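Local coordinates for intracellular protein transport protein USO1 (Saccharomyces cerevisiae S288c, PDB 6LSU) that is required for protein transport from the endoplasmic reticulum to the Golgi complex, as a membrane tether with a globular head and a coiled-coil tail, at residues 634-639 with 648-653; 608-613 with 626-631; 661-666 with 718-723; 559-564 with 601-606. All blocks are in the same frame, centred on the assembly; numbering follows the deposited sequence.

Interaction 1: 634-639 with 648-653; sequences VAYEFS and KEYFEF
Y636, Y650 and F651 all carry CG anti to the backbone N (chi1 169° in Y636), and these torsions bring F651 over one face of the Y636 ring and set Y650 against the base of the Y636 side chain. The nearest CA atoms are those of Y636 and F651, 6.6 Å apart. F651 comes over that face with its CD1, which lies 3.4 Å from Y636 CZ. The two planes are inclined at 42° and the centroids stand 5.2 Å apart, an oblique pairing that is neither a stack nor edge-to-face. Y650 approaches differently, with Y636 CB in the plane of its ring at the edge, 3.5 Å from Y650 CE2. A635 suits its place because a lone methyl lets the phenol end of Y650 come in close, its CB 4.2 Å from Y650 CZ. The Y650 hydroxyl reaches past it to a hydrogen bond with L632 O, tying this end of the ring to helix 622-637 while the CE2 side packs along Y636. With an alanine at Y636, the face under F651 would be lost, and a gap would probably open between the two helices. Behind the contact, A635 packs on F600 of helix 594-601, while Y650 also touches L601 there, meets F645 edge-to-face and rests on I607 of helix 604-614.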
# COMPACT_ATOMS: atom_id res chain seq x y z
N VAL A 634 7.12 27.12 -25.86
CA VAL A 634 8.12 27.01 -24.75
C VAL A 634 9.48 27.27 -25.39
O VAL A 634 10.23 28.06 -24.82
CB VAL A 634 8.02 25.66 -23.99
CG1 VAL A 634 9.27 25.35 -23.17
CG2 VAL A 634 6.78 25.62 -23.10
N ALA A 635 9.76 26.64 -26.53
CA ALA A 635 11.03 26.80 -27.28
C ALA A 635 11.22 28.29 -27.56
O ALA A 635 12.37 28.78 -27.48
CB ALA A 635 11.04 25.99 -28.55
N TYR A 636 10.13 29.01 -27.86
CA TYR A 636 10.22 30.47 -28.08
C TYR A 636 10.73 31.16 -26.80
O TYR A 636 11.72 31.90 -26.89
CB TYR A 636 8.90 31.06 -28.59
CG TYR A 636 8.97 32.56 -28.55
CD1 TYR A 636 10.00 33.22 -29.19
CD2 TYR A 636 8.09 33.30 -27.81
CE1 TYR A 636 10.16 34.59 -29.09
CE2 TYR A 636 8.23 34.67 -27.70
CZ TYR A 636 9.26 35.31 -28.36
OH TYR A 636 9.39 36.66 -28.26
N GLU A 637 10.10 30.89 -25.66
CA GLU A 637 10.35 31.53 -24.32
C GLU A 637 11.80 31.43 -23.85
O GLU A 637 12.22 32.28 -23.03
CB GLU A 637 9.49 30.83 -23.27
CG GLU A 637 9.67 31.41 -21.88
CD GLU A 637 8.82 32.64 -21.62
OE1 GLU A 637 9.30 33.55 -20.90
OE2 GLU A 637 7.68 32.67 -22.11
N PHE A 638 12.56 30.44 -24.28
CA PHE A 638 13.97 30.27 -23.83
C PHE A 638 14.89 30.37 -25.05
O PHE A 638 16.06 29.98 -24.94
CB PHE A 638 14.03 28.99 -22.97
CG PHE A 638 13.05 29.03 -21.81
CD1 PHE A 638 13.29 29.84 -20.71
CD2 PHE A 638 11.87 28.30 -21.84
CE1 PHE A 638 12.39 29.91 -19.66
CE2 PHE A 638 10.97 28.35 -20.77
CZ PHE A 638 11.24 29.15 -19.67
N SER A 639 14.38 30.92 -26.16
CA SER A 639 15.18 31.37 -27.34
C SER A 639 15.89 32.69 -26.99
O SER A 639 15.27 33.53 -26.31
CB SER A 639 14.30 31.58 -28.52
OG SER A 639 13.42 32.68 -28.28
N LYS A 648 13.93 36.57 -32.79
CA LYS A 648 12.95 37.44 -33.52
C LYS A 648 12.54 36.70 -34.82
O LYS A 648 11.34 36.74 -35.18
CB LYS A 648 13.52 38.85 -33.73
CG LYS A 648 15.02 39.03 -33.45
CD LYS A 648 15.59 40.38 -33.83
CE LYS A 648 16.97 40.28 -34.46
NZ LYS A 648 17.34 41.53 -35.17
N GLU A 649 13.46 35.98 -35.46
CA GLU A 649 13.13 35.18 -36.68
C GLU A 649 12.15 34.06 -36.29
O GLU A 649 11.17 33.82 -37.02
CB GLU A 649 14.40 34.63 -37.34
CG GLU A 649 14.37 34.78 -38.85
CD GLU A 649 15.18 33.78 -39.65
OE1 GLU A 649 15.88 32.93 -39.04
OE2 GLU A 649 15.09 33.84 -40.90
N TYR A 650 12.38 33.39 -35.16
CA TYR A 650 11.55 32.24 -34.69
C TYR A 650 10.21 32.75 -34.17
O TYR A 650 9.20 32.07 -34.39
CB TYR A 650 12.27 31.44 -33.61
CG TYR A 650 11.47 30.29 -33.04
CD1 TYR A 650 11.33 29.12 -33.76
CD2 TYR A 650 10.89 30.36 -31.79
CE1 TYR A 650 10.62 28.04 -33.25
CE2 TYR A 650 10.15 29.31 -31.29
CZ TYR A 650 10.03 28.13 -32.01
OH TYR A 650 9.29 27.07 -31.55
N PHE A 651 10.19 33.92 -33.54
CA PHE A 651 8.96 34.62 -33.10
C PHE A 651 8.04 34.90 -34.27
O PHE A 651 6.83 34.58 -34.15
CB PHE A 651 9.27 35.96 -32.42
CG PHE A 651 8.01 36.70 -32.03
CD1 PHE A 651 7.23 36.24 -30.98
CD2 PHE A 651 7.59 37.83 -32.71
CE1 PHE A 651 6.06 36.90 -30.62
CE2 PHE A 651 6.42 38.49 -32.35
CZ PHE A 651 5.66 38.03 -31.30
N GLU A 652 8.57 35.52 -35.34
CA GLU A 652 7.81 35.87 -36.58
C GLU A 652 7.29 34.57 -37.19
O GLU A 652 6.10 34.47 -37.52
CB GLU A 652 8.66 36.65 -37.60
CG GLU A 652 9.14 38.02 -37.15
CD GLU A 652 8.14 39.17 -37.11
OE1 GLU A 652 7.00 39.01 -37.60
OE2 GLU A 652 8.49 40.24 -36.58
N PHE A 653 8.16 33.57 -37.26
CA PHE A 653 7.90 32.26 -37.88
C PHE A 653 6.72 31.56 -37.19
O PHE A 653 5.92 30.92 -37.88
CB PHE A 653 9.17 31.43 -37.79
CG PHE A 653 9.09 30.10 -38.48
CD1 PHE A 653 8.50 29.02 -37.86
CD2 PHE A 653 9.65 29.93 -39.74
CE1 PHE A 653 8.48 27.78 -38.48
CE2 PHE A 653 9.62 28.69 -40.35
CZ PHE A 653 9.03 27.62 -39.73

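Interaction 2: 608-613 with 626-631; sequences KSLLSF and CLVTML
V628 uses its two methyls on two different residues of helix 608-613: CG1 goes to L610 and CG2 to F613. Its chi1 of 173° sets CG1 anti to the backbone N and CG2 beside it, so the branched side chain straddles one turn of the facing helix. CG1 packs against the root of the leucine, 3.6 Å from L610 CB, and comes nearer still to the carbonyl, 3.3 Å from L610 O, a van der Waals contact. F613 has CG anti to the backbone N (chi1 -178°), and its CD1 lies 4.1 Å from V628 CG2. L610 takes the common helical leucine conformation, CG anti to its carbonyl carbon and the chain then extended, which carries CD1 onward to meet L631 CD1 at 3.8 Å. L631 makes this contact with an unusual chi1 (-147°), away from the staggered positions. These two leucines cross obliquely, whereas F613 and V628 cross at about a right angle. The helix axes approach to 9.4 Å and run in roughly opposite directions, within the ARM 10 repeat. Helices 577-590 and 559-568 reach the same core through L590 and L567, which touch L631. The contact joins apolar side chains, with one methyl lying on a backbone carbonyl; no hydrogen bond or ion pair crosses, implying that burial and complementary shape, not directional bonding, set how this pair of helices fits.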
# COMPACT_ATOMS: atom_id res chain seq x y z
N LYS A 608 9.41 22.90 -38.87
CA LYS A 608 8.49 22.94 -40.04
C LYS A 608 7.49 21.79 -39.89
O LYS A 608 6.28 22.09 -39.82
CB LYS A 608 9.25 22.93 -41.38
CG LYS A 608 9.94 24.25 -41.71
CD LYS A 608 10.31 24.43 -43.17
CE LYS A 608 11.66 23.84 -43.54
NZ LYS A 608 11.83 23.78 -45.01
N SER A 609 7.97 20.55 -39.75
CA SER A 609 7.10 19.36 -39.42
C SER A 609 6.14 19.63 -38.25
O SER A 609 4.93 19.32 -38.32
CB SER A 609 7.95 18.20 -39.10
OG SER A 609 8.67 17.80 -40.25
N LEU A 610 6.63 20.19 -37.15
CA LEU A 610 5.76 20.39 -35.97
C LEU A 610 4.67 21.41 -36.32
O LEU A 610 3.48 21.13 -36.07
CB LEU A 610 6.60 20.79 -34.77
CG LEU A 610 7.63 19.74 -34.32
CD1 LEU A 610 8.43 20.26 -33.16
CD2 LEU A 610 6.99 18.42 -33.97
N LEU A 611 5.05 22.54 -36.92
CA LEU A 611 4.07 23.56 -37.40
C LEU A 611 3.08 22.92 -38.39
O LEU A 611 1.86 23.09 -38.22
CB LEU A 611 4.83 24.71 -38.03
CG LEU A 611 5.10 25.88 -37.08
CD1 LEU A 611 5.92 26.92 -37.80
CD2 LEU A 611 3.79 26.48 -36.58
N SER A 612 3.57 22.18 -39.37
CA SER A 612 2.68 21.50 -40.34
C SER A 612 1.70 20.62 -39.54
O SER A 612 0.46 20.68 -39.79
CB SER A 612 3.45 20.69 -41.35
OG SER A 612 4.47 21.47 -41.98
N PHE A 613 2.23 19.81 -38.62
CA PHE A 613 1.41 18.82 -37.88
C PHE A 613 0.31 19.58 -37.12
O PHE A 613 -0.83 19.15 -37.20
CB PHE A 613 2.23 17.93 -36.95
CG PHE A 613 1.35 16.91 -36.27
CD1 PHE A 613 0.53 17.29 -35.21
CD2 PHE A 613 1.26 15.61 -36.73
CE1 PHE A 613 -0.36 16.40 -34.64
CE2 PHE A 613 0.37 14.71 -36.14
CZ PHE A 613 -0.45 15.12 -35.12
N CYS A 626 -2.11 20.37 -29.17
CA CYS A 626 -1.76 21.40 -28.14
C CYS A 626 -0.32 21.17 -27.63
O CYS A 626 0.41 22.16 -27.34
CB CYS A 626 -2.77 21.42 -27.00
SG CYS A 626 -4.50 21.76 -27.49
N LEU A 627 0.14 19.91 -27.54
CA LEU A 627 1.48 19.60 -26.98
C LEU A 627 2.56 20.05 -27.96
O LEU A 627 3.57 20.72 -27.49
CB LEU A 627 1.60 18.11 -26.64
CG LEU A 627 0.96 17.72 -25.31
CD1 LEU A 627 1.16 16.23 -25.04
CD2 LEU A 627 1.53 18.57 -24.19
N VAL A 628 2.37 19.71 -29.25
CA VAL A 628 3.19 20.27 -30.37
C VAL A 628 3.19 21.79 -30.26
O VAL A 628 4.23 22.37 -30.34
CB VAL A 628 2.74 19.83 -31.77
CG1 VAL A 628 3.53 20.59 -32.82
CG2 VAL A 628 2.92 18.34 -31.99
N THR A 629 2.03 22.42 -30.12
CA THR A 629 1.92 23.91 -30.08
C THR A 629 2.73 24.38 -28.88
O THR A 629 3.50 25.33 -29.01
CB THR A 629 0.47 24.37 -29.97
OG1 THR A 629 -0.26 23.74 -31.02
CG2 THR A 629 0.32 25.88 -29.95
N MET A 630 2.54 23.72 -27.73
CA MET A 630 3.21 24.09 -26.45
C MET A 630 4.74 24.00 -26.60
O MET A 630 5.51 24.91 -26.13
CB MET A 630 2.76 23.14 -25.35
CG MET A 630 2.94 23.76 -23.99
SD MET A 630 2.64 22.57 -22.68
CE MET A 630 0.91 22.20 -23.00
N LEU A 631 5.21 22.93 -27.26
CA LEU A 631 6.65 22.75 -27.51
C LEU A 631 7.21 24.02 -28.15
O LEU A 631 8.30 24.53 -27.67
CB LEU A 631 6.83 21.54 -28.42
CG LEU A 631 8.09 20.72 -28.18
CD1 LEU A 631 8.45 19.88 -29.42
CD2 LEU A 631 9.25 21.64 -27.81

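Interaction 3: 661-666 with 718-723; sequences DNYASR and TALSHD
Y663 and L720 meet in a buried CH-pi contact between helix 660-673 and the chain that follows helix 713-717, near the C-terminal end of the globular head. L720 CG stands 3.9 Å from the centroid of the Y663 ring and 14° off the ring normal, so the leucine lies over the face, with its branch point displaced a little toward the CG end. Its CD1 reaches further toward the root of the tyrosine and sits 3.9 Å from Y663 CB. The tyrosine has CG anti to the backbone N (chi1 172°), which swings the ring off the helix and across to the loop. A719 meets the phenol end instead, CB lying 3.9 Å from Y663 CZ; its short methyl fits close beside a hydroxyl that is already engaged. That hydroxyl is hydrogen-bonded to I716 O, so the tyrosine grips the loop by its ring and the last turn of helix 713-717 by its tip. A phenylalanine at Y663 would keep the ring under L720 but would probably leave I716 O without this partner and the end of helix 713-717 less firmly held. The arrangement is consistent with an alpha-solenoid of ARM-type helices, as in the Uso1/p115 head, whose C-terminal end is packed over by the last loop as it folds back onto helix 660-673.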
# COMPACT_ATOMS: atom_id res chain seq x y z
N ASP A 661 -3.35 34.55 -30.74
CA ASP A 661 -4.65 34.11 -30.16
C ASP A 661 -4.71 32.58 -30.22
O ASP A 661 -5.03 31.97 -29.21
CB ASP A 661 -5.86 34.81 -30.82
CG ASP A 661 -6.06 36.26 -30.39
OD1 ASP A 661 -5.18 36.82 -29.68
OD2 ASP A 661 -7.12 36.84 -30.75
N ASN A 662 -4.41 31.97 -31.37
CA ASN A 662 -4.63 30.52 -31.57
C ASN A 662 -3.74 29.71 -30.61
O ASN A 662 -4.19 28.67 -30.11
CB ASN A 662 -4.34 30.09 -33.00
CG ASN A 662 -4.90 28.72 -33.31
OD1 ASN A 662 -6.01 28.39 -32.86
ND2 ASN A 662 -4.14 27.92 -34.04
N TYR A 663 -2.50 30.17 -30.40
CA TYR A 663 -1.54 29.63 -29.42
C TYR A 663 -2.19 29.63 -28.04
O TYR A 663 -2.47 28.52 -27.51
CB TYR A 663 -0.25 30.44 -29.43
CG TYR A 663 0.71 30.07 -28.32
CD1 TYR A 663 1.58 29.00 -28.46
CD2 TYR A 663 0.73 30.76 -27.13
CE1 TYR A 663 2.46 28.65 -27.46
CE2 TYR A 663 1.60 30.42 -26.11
CZ TYR A 663 2.47 29.37 -26.28
OH TYR A 663 3.33 29.06 -25.27
N ALA A 664 -2.45 30.82 -27.50
CA ALA A 664 -3.05 31.00 -26.16
C ALA A 664 -4.29 30.11 -26.07
O ALA A 664 -4.49 29.50 -25.01
CB ALA A 664 -3.38 32.45 -25.88
N SER A 665 -5.09 30.03 -27.13
CA SER A 665 -6.35 29.23 -27.12
C SER A 665 -5.98 27.77 -26.87
O SER A 665 -6.67 27.12 -26.07
CB SER A 665 -7.15 29.39 -28.38
OG SER A 665 -7.97 28.26 -28.61
N ARG A 666 -4.93 27.29 -27.54
CA ARG A 666 -4.58 25.84 -27.57
C ARG A 666 -3.87 25.44 -26.28
O ARG A 666 -3.89 24.22 -26.01
CB ARG A 666 -3.69 25.50 -28.76
CG ARG A 666 -4.43 25.42 -30.08
CD ARG A 666 -3.47 25.45 -31.25
NE ARG A 666 -4.09 24.93 -32.46
CZ ARG A 666 -3.43 24.50 -33.54
NH1 ARG A 666 -2.11 24.55 -33.58
NH2 ARG A 666 -4.10 24.03 -34.58
N THR A 718 1.02 32.67 -22.18
CA THR A 718 1.37 34.06 -22.58
C THR A 718 2.81 34.13 -23.12
O THR A 718 3.43 35.22 -23.02
CB THR A 718 1.20 35.06 -21.43
OG1 THR A 718 2.35 35.14 -20.59
CG2 THR A 718 -0.01 34.76 -20.57
N ALA A 719 3.34 33.04 -23.66
CA ALA A 719 4.73 33.02 -24.16
C ALA A 719 4.82 33.95 -25.38
O ALA A 719 5.78 34.74 -25.43
CB ALA A 719 5.16 31.60 -24.49
N LEU A 720 3.87 33.85 -26.33
CA LEU A 720 3.89 34.62 -27.60
C LEU A 720 3.42 36.06 -27.35
O LEU A 720 3.97 36.98 -27.97
CB LEU A 720 3.00 33.92 -28.63
CG LEU A 720 3.52 32.56 -29.10
CD1 LEU A 720 3.02 32.24 -30.49
CD2 LEU A 720 5.04 32.50 -29.08
N SER A 721 2.46 36.23 -26.44
CA SER A 721 1.95 37.55 -26.00
C SER A 721 3.08 38.33 -25.32
O SER A 721 3.95 37.71 -24.68
CB SER A 721 0.76 37.39 -25.08
OG SER A 721 -0.11 36.36 -25.53
N HIS A 722 3.08 39.66 -25.50
CA HIS A 722 3.96 40.67 -24.85
C HIS A 722 5.38 40.58 -25.41
O HIS A 722 5.87 41.61 -25.92
CB HIS A 722 3.88 40.55 -23.31
CG HIS A 722 4.01 41.86 -22.60
ND1 HIS A 722 2.98 42.78 -22.53
CD2 HIS A 722 5.05 42.42 -21.94
CE1 HIS A 722 3.37 43.84 -21.85
NE2 HIS A 722 4.64 43.65 -21.48
N ASP A 723 6.01 39.40 -25.36
CA ASP A 723 7.46 39.19 -25.62
C ASP A 723 7.80 39.64 -27.05
O ASP A 723 6.93 39.59 -27.92
CB ASP A 723 7.84 37.74 -25.28
CG ASP A 723 7.26 37.21 -23.97
OD1 ASP A 723 6.36 37.88 -23.40
OD2 ASP A 723 7.69 36.13 -23.52

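Interaction 4: 559-564 with 601-606; sequences AIQTIS and LSDKSV
Q561 and S564, one helical turn apart, lie opposite D603 and V606 with CA-CA distances of 7.5 Å for Q561-D603 and 6.8 Å for S564-V606. The two backbones therefore advance in the same general direction, helix 559-568 beside the opening of helix 604-614. D603 is the N-cap of the latter: OD1 accepts from S605 N at 3.0 Å, a weak bond bent to 125°, as a short carboxylate can at a helix start where amide hydrogens lack partners. The remainder of D603 faces Q561, whose CD lies 3.5 Å from D603 CB, with the amide and carboxylate planes turned 58° apart. The glutamine chain bends at chi2 (62°), which curls the amide round toward the linker instead of letting it stretch away. Both segments belong to the armadillo repeats of the head, 559-564 to ARM 9 and 601-606 to ARM 10, and helices lying alongside one another in successive repeats are what build such a solenoid. NE2 of Q561 is hydrogen-bonded to D599 O in helix 594-601, while OE1 turns to D603 CB, 3.1 Å away. The S602 hydroxyl bonds to the same carbonyl as NE2; the two are thus neighbours at a shared acceptor and not partners of each other. One turn on, S564 offers carbon: its CB sits 3.9 Å from both V606 CG1 and CG2. S564 can be tolerated in this buried place because its OG bonds back to I560 O at 2.8 Å, and F600 packs against both S564 and V606.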
# COMPACT_ATOMS: atom_id res chain seq x y z
N ALA A 559 21.40 14.19 -28.67
CA ALA A 559 20.20 13.60 -28.02
C ALA A 559 18.94 14.35 -28.46
O ALA A 559 17.96 13.71 -28.95
CB ALA A 559 20.37 13.61 -26.52
N ILE A 560 18.92 15.68 -28.29
CA ILE A 560 17.69 16.48 -28.50
C ILE A 560 17.24 16.43 -29.97
O ILE A 560 16.04 16.55 -30.21
CB ILE A 560 17.91 17.93 -28.07
CG1 ILE A 560 18.00 18.01 -26.54
CG2 ILE A 560 16.78 18.81 -28.64
CD1 ILE A 560 17.90 19.42 -25.97
N GLN A 561 18.15 16.33 -30.92
CA GLN A 561 17.78 16.28 -32.36
C GLN A 561 17.31 14.85 -32.70
O GLN A 561 16.27 14.69 -33.32
CB GLN A 561 18.94 16.76 -33.25
CG GLN A 561 18.49 17.75 -34.32
CD GLN A 561 17.90 19.00 -33.72
OE1 GLN A 561 16.70 19.27 -33.82
NE2 GLN A 561 18.75 19.78 -33.07
N THR A 562 18.00 13.84 -32.21
CA THR A 562 17.56 12.41 -32.28
C THR A 562 16.14 12.21 -31.70
O THR A 562 15.33 11.46 -32.28
CB THR A 562 18.50 11.49 -31.51
OG1 THR A 562 19.87 11.70 -31.84
CG2 THR A 562 18.19 10.04 -31.81
N ILE A 563 15.83 12.80 -30.57
CA ILE A 563 14.47 12.69 -29.93
C ILE A 563 13.47 13.42 -30.85
O ILE A 563 12.31 12.92 -30.97
CB ILE A 563 14.50 13.28 -28.49
CG1 ILE A 563 15.28 12.36 -27.55
CG2 ILE A 563 13.11 13.55 -27.94
CD1 ILE A 563 15.78 13.05 -26.30
N SER A 564 13.88 14.57 -31.44
CA SER A 564 13.03 15.39 -32.35
C SER A 564 12.57 14.56 -33.55
O SER A 564 11.38 14.49 -33.79
CB SER A 564 13.72 16.64 -32.78
OG SER A 564 13.88 17.55 -31.69
N LEU A 601 16.04 24.37 -31.57
CA LEU A 601 15.92 25.46 -32.60
C LEU A 601 16.94 25.30 -33.73
O LEU A 601 16.80 25.96 -34.72
CB LEU A 601 16.14 26.82 -31.93
CG LEU A 601 15.02 27.27 -31.00
CD1 LEU A 601 15.31 28.64 -30.45
CD2 LEU A 601 13.67 27.26 -31.65
N SER A 602 17.95 24.47 -33.56
CA SER A 602 19.05 24.32 -34.53
C SER A 602 18.64 23.38 -35.65
O SER A 602 19.55 22.88 -36.32
CB SER A 602 20.29 23.78 -33.84
OG SER A 602 20.23 22.37 -33.78
N ASP A 603 17.35 23.08 -35.82
CA ASP A 603 16.92 22.21 -36.95
C ASP A 603 15.55 22.65 -37.45
O ASP A 603 14.55 22.05 -36.99
CB ASP A 603 16.89 20.73 -36.60
CG ASP A 603 16.63 19.87 -37.82
OD1 ASP A 603 16.17 20.43 -38.85
OD2 ASP A 603 16.91 18.65 -37.73
N LYS A 604 15.57 23.61 -38.40
CA LYS A 604 14.37 24.28 -38.98
C LYS A 604 13.45 23.21 -39.54
O LYS A 604 12.22 23.41 -39.43
CB LYS A 604 14.75 25.32 -40.04
CG LYS A 604 14.35 26.75 -39.72
CD LYS A 604 14.07 27.57 -40.96
CE LYS A 604 14.16 29.07 -40.73
NZ LYS A 604 14.41 29.76 -42.01
N SER A 605 14.01 22.11 -40.08
CA SER A 605 13.22 21.03 -40.72
C SER A 605 12.18 20.46 -39.73
O SER A 605 11.01 20.24 -40.10
CB SER A 605 14.11 19.95 -41.25
OG SER A 605 13.40 18.72 -41.22
N VAL A 606 12.60 20.26 -38.48
CA VAL A 606 11.74 19.73 -37.38
C VAL A 606 10.70 20.80 -37.05
O VAL A 606 9.50 20.45 -37.04
CB VAL A 606 12.57 19.27 -36.17
CG1 VAL A 606 11.81 19.35 -34.85
CG2 VAL A 606 13.11 17.86 -36.39

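How the interactions relate
The four contacts follow one another along the chain, none nested or crossed. Interaction 4 comes first, spanning helices 577-590 and 594-601 and joining ARM 9 to ARM 10. Helix 604-614 then passes to interaction 2, which closes a twelve-residue connection onto helix 622-637, and that helix carries on to interaction 1, whose eight-residue link leads to helix 647-658. Interaction 3 closes the longest excursion, 51 residues, bringing the chain end back to helix 660-673. They also touch one another across the fold: L601 of 601-606 packs on Y650, F653 on K608, T629 on Y663, and Y636 on L720. Interactions 3 and 4 do not touch, their centres about 23 Å apart.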